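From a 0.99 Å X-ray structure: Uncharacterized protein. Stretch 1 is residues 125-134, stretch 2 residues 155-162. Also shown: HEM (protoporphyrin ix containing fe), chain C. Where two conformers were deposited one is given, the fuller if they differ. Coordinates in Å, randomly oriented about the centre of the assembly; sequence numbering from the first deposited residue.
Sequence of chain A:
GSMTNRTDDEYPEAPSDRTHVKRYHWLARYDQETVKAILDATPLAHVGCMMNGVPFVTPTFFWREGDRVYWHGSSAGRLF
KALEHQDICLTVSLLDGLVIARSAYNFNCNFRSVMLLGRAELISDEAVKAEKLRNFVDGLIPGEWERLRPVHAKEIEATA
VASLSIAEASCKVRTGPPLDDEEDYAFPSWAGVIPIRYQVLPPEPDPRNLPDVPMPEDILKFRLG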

# COMPACT_ATOMS: atom_id res chain seq x y z
N ASP A 125 -7.79 22.97 -16.91
CA ASP A 125 -7.12 24.26 -17.05
C ASP A 125 -5.61 24.06 -16.87
O ASP A 125 -5.14 23.64 -15.79
CB ASP A 125 -7.69 25.17 -15.98
CG ASP A 125 -7.10 26.52 -16.04
OD1 ASP A 125 -5.86 26.65 -16.22
OD2 ASP A 125 -7.87 27.48 -15.88
N GLU A 126 -4.83 24.28 -17.94
CA GLU A 126 -3.41 23.95 -17.92
C GLU A 126 -2.64 24.77 -16.90
O GLU A 126 -1.64 24.29 -16.33
CB GLU A 126 -2.79 24.12 -19.31
CG GLU A 126 -3.44 23.31 -20.41
CD GLU A 126 -3.15 21.82 -20.38
OE1 GLU A 126 -2.28 21.35 -19.62
OE2 GLU A 126 -3.82 21.07 -21.14
N ALA A 127 -3.03 26.03 -16.69
CA ALA A 127 -2.33 26.88 -15.73
C ALA A 127 -2.58 26.40 -14.31
O ALA A 127 -1.65 26.37 -13.49
CB ALA A 127 -2.76 28.34 -15.91
N VAL A 128 -3.82 26.00 -14.00
CA VAL A 128 -4.10 25.44 -12.69
C VAL A 128 -3.34 24.13 -12.49
O VAL A 128 -2.74 23.89 -11.44
CB VAL A 128 -5.60 25.23 -12.51
CG1 VAL A 128 -5.90 24.56 -11.17
CG2 VAL A 128 -6.31 26.60 -12.57
N LYS A 129 -3.31 23.30 -13.52
CA LYS A 129 -2.60 22.03 -13.43
C LYS A 129 -1.13 22.26 -13.08
O LYS A 129 -0.57 21.59 -12.21
CB LYS A 129 -2.76 21.32 -14.76
CG LYS A 129 -2.23 19.93 -14.79
CD LYS A 129 -2.06 19.44 -16.27
CE LYS A 129 -3.34 19.26 -17.06
NZ LYS A 129 -2.92 18.86 -18.45
N ALA A 130 -0.48 23.23 -13.75
CA ALA A 130 0.93 23.50 -13.48
C ALA A 130 1.14 23.98 -12.04
O ALA A 130 2.12 23.62 -11.38
CB ALA A 130 1.48 24.51 -14.48
N GLU A 131 0.21 24.79 -11.55
CA GLU A 131 0.29 25.23 -10.17
C GLU A 131 0.20 24.05 -9.20
O GLU A 131 0.97 23.98 -8.24
CB GLU A 131 -0.82 26.25 -9.94
CG GLU A 131 -0.73 26.91 -8.60
CD GLU A 131 -1.50 28.21 -8.46
OE1 GLU A 131 -2.31 28.57 -9.34
OE2 GLU A 131 -1.32 28.93 -7.45
N LYS A 132 -0.72 23.12 -9.46
CA LYS A 132 -0.88 21.96 -8.58
C LYS A 132 0.36 21.06 -8.62
O LYS A 132 0.78 20.54 -7.58
CB LYS A 132 -2.13 21.18 -8.96
CG LYS A 132 -3.47 21.88 -8.98
CD LYS A 132 -3.88 22.38 -7.63
CE LYS A 132 -5.23 23.03 -7.62
NZ LYS A 132 -5.35 23.77 -6.34
N LEU A 133 0.94 20.86 -9.81
CA LEU A 133 2.15 20.03 -9.91
C LEU A 133 3.31 20.64 -9.15
O LEU A 133 4.11 19.90 -8.53
CB LEU A 133 2.49 19.81 -11.38
CG LEU A 133 1.50 18.89 -12.11
CD1 LEU A 133 1.65 19.02 -13.62
CD2 LEU A 133 1.68 17.40 -11.67
N ARG A 134 3.45 21.97 -9.17
CA ARG A 134 4.51 22.57 -8.36
C ARG A 134 4.25 22.34 -6.87
O ARG A 134 5.19 22.07 -6.11
CB ARG A 134 4.65 24.07 -8.68
CG ARG A 134 5.70 24.75 -7.81
CD ARG A 134 6.10 26.14 -8.29
NE ARG A 134 7.24 26.67 -7.50
CZ ARG A 134 8.03 27.69 -7.85
NH1 ARG A 134 7.84 28.40 -8.97
NH2 ARG A 134 9.03 28.03 -7.03
CHA HEM C . 4.16 9.20 -14.54
CHB HEM C . 6.17 9.82 -10.24
CHC HEM C . 6.15 14.59 -10.95
CHD HEM C . 4.42 13.94 -15.36
C1A HEM C . 4.73 8.98 -13.31
C2A HEM C . 4.92 7.65 -12.75
C3A HEM C . 5.48 7.80 -11.54
C4A HEM C . 5.63 9.24 -11.36
CMA HEM C . 5.92 6.77 -10.53
CAA HEM C . 4.59 6.31 -13.44
CBA HEM C . 5.67 5.87 -14.46
CGA HEM C . 5.49 4.39 -14.69
O1A HEM C . 6.30 3.54 -14.19
O2A HEM C . 4.47 4.01 -15.37
C1B HEM C . 6.37 11.16 -10.05
C2B HEM C . 6.88 11.76 -8.84
C3B HEM C . 6.86 13.09 -9.05
C4B HEM C . 6.35 13.33 -10.39
CMB HEM C . 7.32 10.96 -7.62
CAB HEM C . 7.28 14.24 -8.16
CBB HEM C . 7.98 14.13 -7.04
C1C HEM C . 5.67 14.83 -12.21
C2C HEM C . 5.52 16.13 -12.78
C3C HEM C . 5.09 15.96 -14.04
C4C HEM C . 4.93 14.54 -14.24
CMC HEM C . 5.78 17.42 -12.03
CAC HEM C . 4.80 16.99 -15.09
CBC HEM C . 5.57 18.10 -15.19
C1D HEM C . 4.15 12.59 -15.52
C2D HEM C . 3.56 11.99 -16.68
C3D HEM C . 3.48 10.68 -16.46
C4D HEM C . 4.02 10.44 -15.13
CMD HEM C . 3.11 12.74 -17.94
CAD HEM C . 3.01 9.59 -17.41
CBD HEM C . 4.20 9.01 -18.19
CGD HEM C . 3.72 8.09 -19.30
O1D HEM C . 3.47 6.90 -19.04
O2D HEM C . 3.57 8.55 -20.45
NA HEM C . 5.18 9.94 -12.45
NB HEM C . 6.06 12.11 -10.98
NC HEM C . 5.31 13.87 -13.11
ND HEM C . 4.43 11.63 -14.58
FE HEM C . 5.21 11.92 -12.79
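Stretch 2, residues 155-162: EIEATAVA

Stretch 2 begins in a helix that started earlier in the chain, and Glu155 to Glu157 are helical; it leaves as a strand that starts at Thr159 and runs on past Ala162. This strand crosses the helix of residues 126-134 at 78°, nearly perpendicular, with a closest axial approach of 9.2 Å. The nearest CA pairs are Glu126 and Glu157 (6.8 Å), Ala130 and Ile156 (6.3 Å), and Lys129 and Val161 (6.5 Å).

Apolar packing centres on Ile156, a knob among Glu126, Lys129, Ala130 and Leu133. Its CD1 lies 3.8 Å from Ala130 CB and 4.1 Å from Leu133 CD1. Along the strand, Thr159 and Val161 point toward the helix while Ala160 points away, as the alternation of an extended chain requires. Both methyls of Leu133 reach both side chains, most closely at 4.0 Å from Leu133 CD1 to Thr159 CG2 and 3.8 Å from Leu133 CD2 to Val161 CG2. Lys129 CG lies 3.6 Å from Val161 CG2.

The direct hydrogen bonds across the stretches both come from Lys129 NZ, which donates to Thr159 O at 2.6 Å and weakly to Ile156 O at 3.4 Å. Within stretch 1, a salt bridge from Lys129 NZ to Glu126 OE1 at 2.8 Å holds the ammonium group beside these carbonyls. Glu126 OE2 lies 3.5 Å from Glu157 OE2, a like-charge approach; a water donates to Glu126 OE2 and Glu157 O, linking the stretches.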

# COMPACT_ATOMS: atom_id res chain seq x y z
N GLU A 155 5.41 19.30 -21.49
CA GLU A 155 5.41 18.43 -20.33
C GLU A 155 4.13 18.60 -19.52
O GLU A 155 3.50 17.62 -19.11
CB GLU A 155 6.66 18.70 -19.51
CG GLU A 155 7.92 18.20 -20.17
CD GLU A 155 9.23 18.67 -19.54
OE1 GLU A 155 9.26 19.75 -18.90
OE2 GLU A 155 10.23 17.92 -19.70
N ILE A 156 3.73 19.85 -19.28
CA ILE A 156 2.47 20.10 -18.58
C ILE A 156 1.31 19.49 -19.35
O ILE A 156 0.42 18.82 -18.79
CB ILE A 156 2.26 21.63 -18.38
CG1 ILE A 156 3.35 22.25 -17.48
CG2 ILE A 156 0.83 21.91 -17.87
CD1 ILE A 156 3.43 21.71 -16.09
N GLU A 157 1.28 19.72 -20.67
CA GLU A 157 0.13 19.29 -21.44
C GLU A 157 0.03 17.76 -21.55
O GLU A 157 -1.07 17.23 -21.77
CB GLU A 157 0.11 19.96 -22.79
CG GLU A 157 0.02 21.48 -22.56
CD GLU A 157 -0.58 22.31 -23.65
OE1 GLU A 157 0.17 23.05 -24.33
OE2 GLU A 157 -1.81 22.33 -23.77
N ALA A 158 1.14 17.05 -21.38
CA ALA A 158 1.15 15.60 -21.44
C ALA A 158 0.68 14.98 -20.13
O ALA A 158 0.61 13.74 -20.04
CB ALA A 158 2.57 15.14 -21.73
N THR A 159 0.42 15.77 -19.10
CA THR A 159 0.14 15.29 -17.75
C THR A 159 -1.34 15.48 -17.43
O THR A 159 -1.92 16.51 -17.76
CB THR A 159 1.00 16.05 -16.74
OG1 THR A 159 2.37 16.02 -17.15
CG2 THR A 159 0.92 15.47 -15.33
N ALA A 160 -1.94 14.49 -16.80
CA ALA A 160 -3.26 14.63 -16.19
C ALA A 160 -3.09 14.85 -14.69
O ALA A 160 -2.17 14.27 -14.07
CB ALA A 160 -4.09 13.37 -16.39
N VAL A 161 -3.97 15.67 -14.11
CA VAL A 161 -4.10 15.78 -12.68
C VAL A 161 -5.56 15.60 -12.33
O VAL A 161 -6.43 16.26 -12.90
CB VAL A 161 -3.56 17.12 -12.13
CG1 VAL A 161 -3.83 17.22 -10.64
CG2 VAL A 161 -2.08 17.26 -12.44
N ALA A 162 -5.82 14.68 -11.41
CA ALA A 162 -7.17 14.44 -10.90
C ALA A 162 -7.23 14.83 -9.44
O ALA A 162 -6.21 14.85 -8.74
CB ALA A 162 -7.51 12.93 -11.02
O HOH W 1 -3.45 18.51 -21.32
O HOH W 2 7.15 11.69 -13.60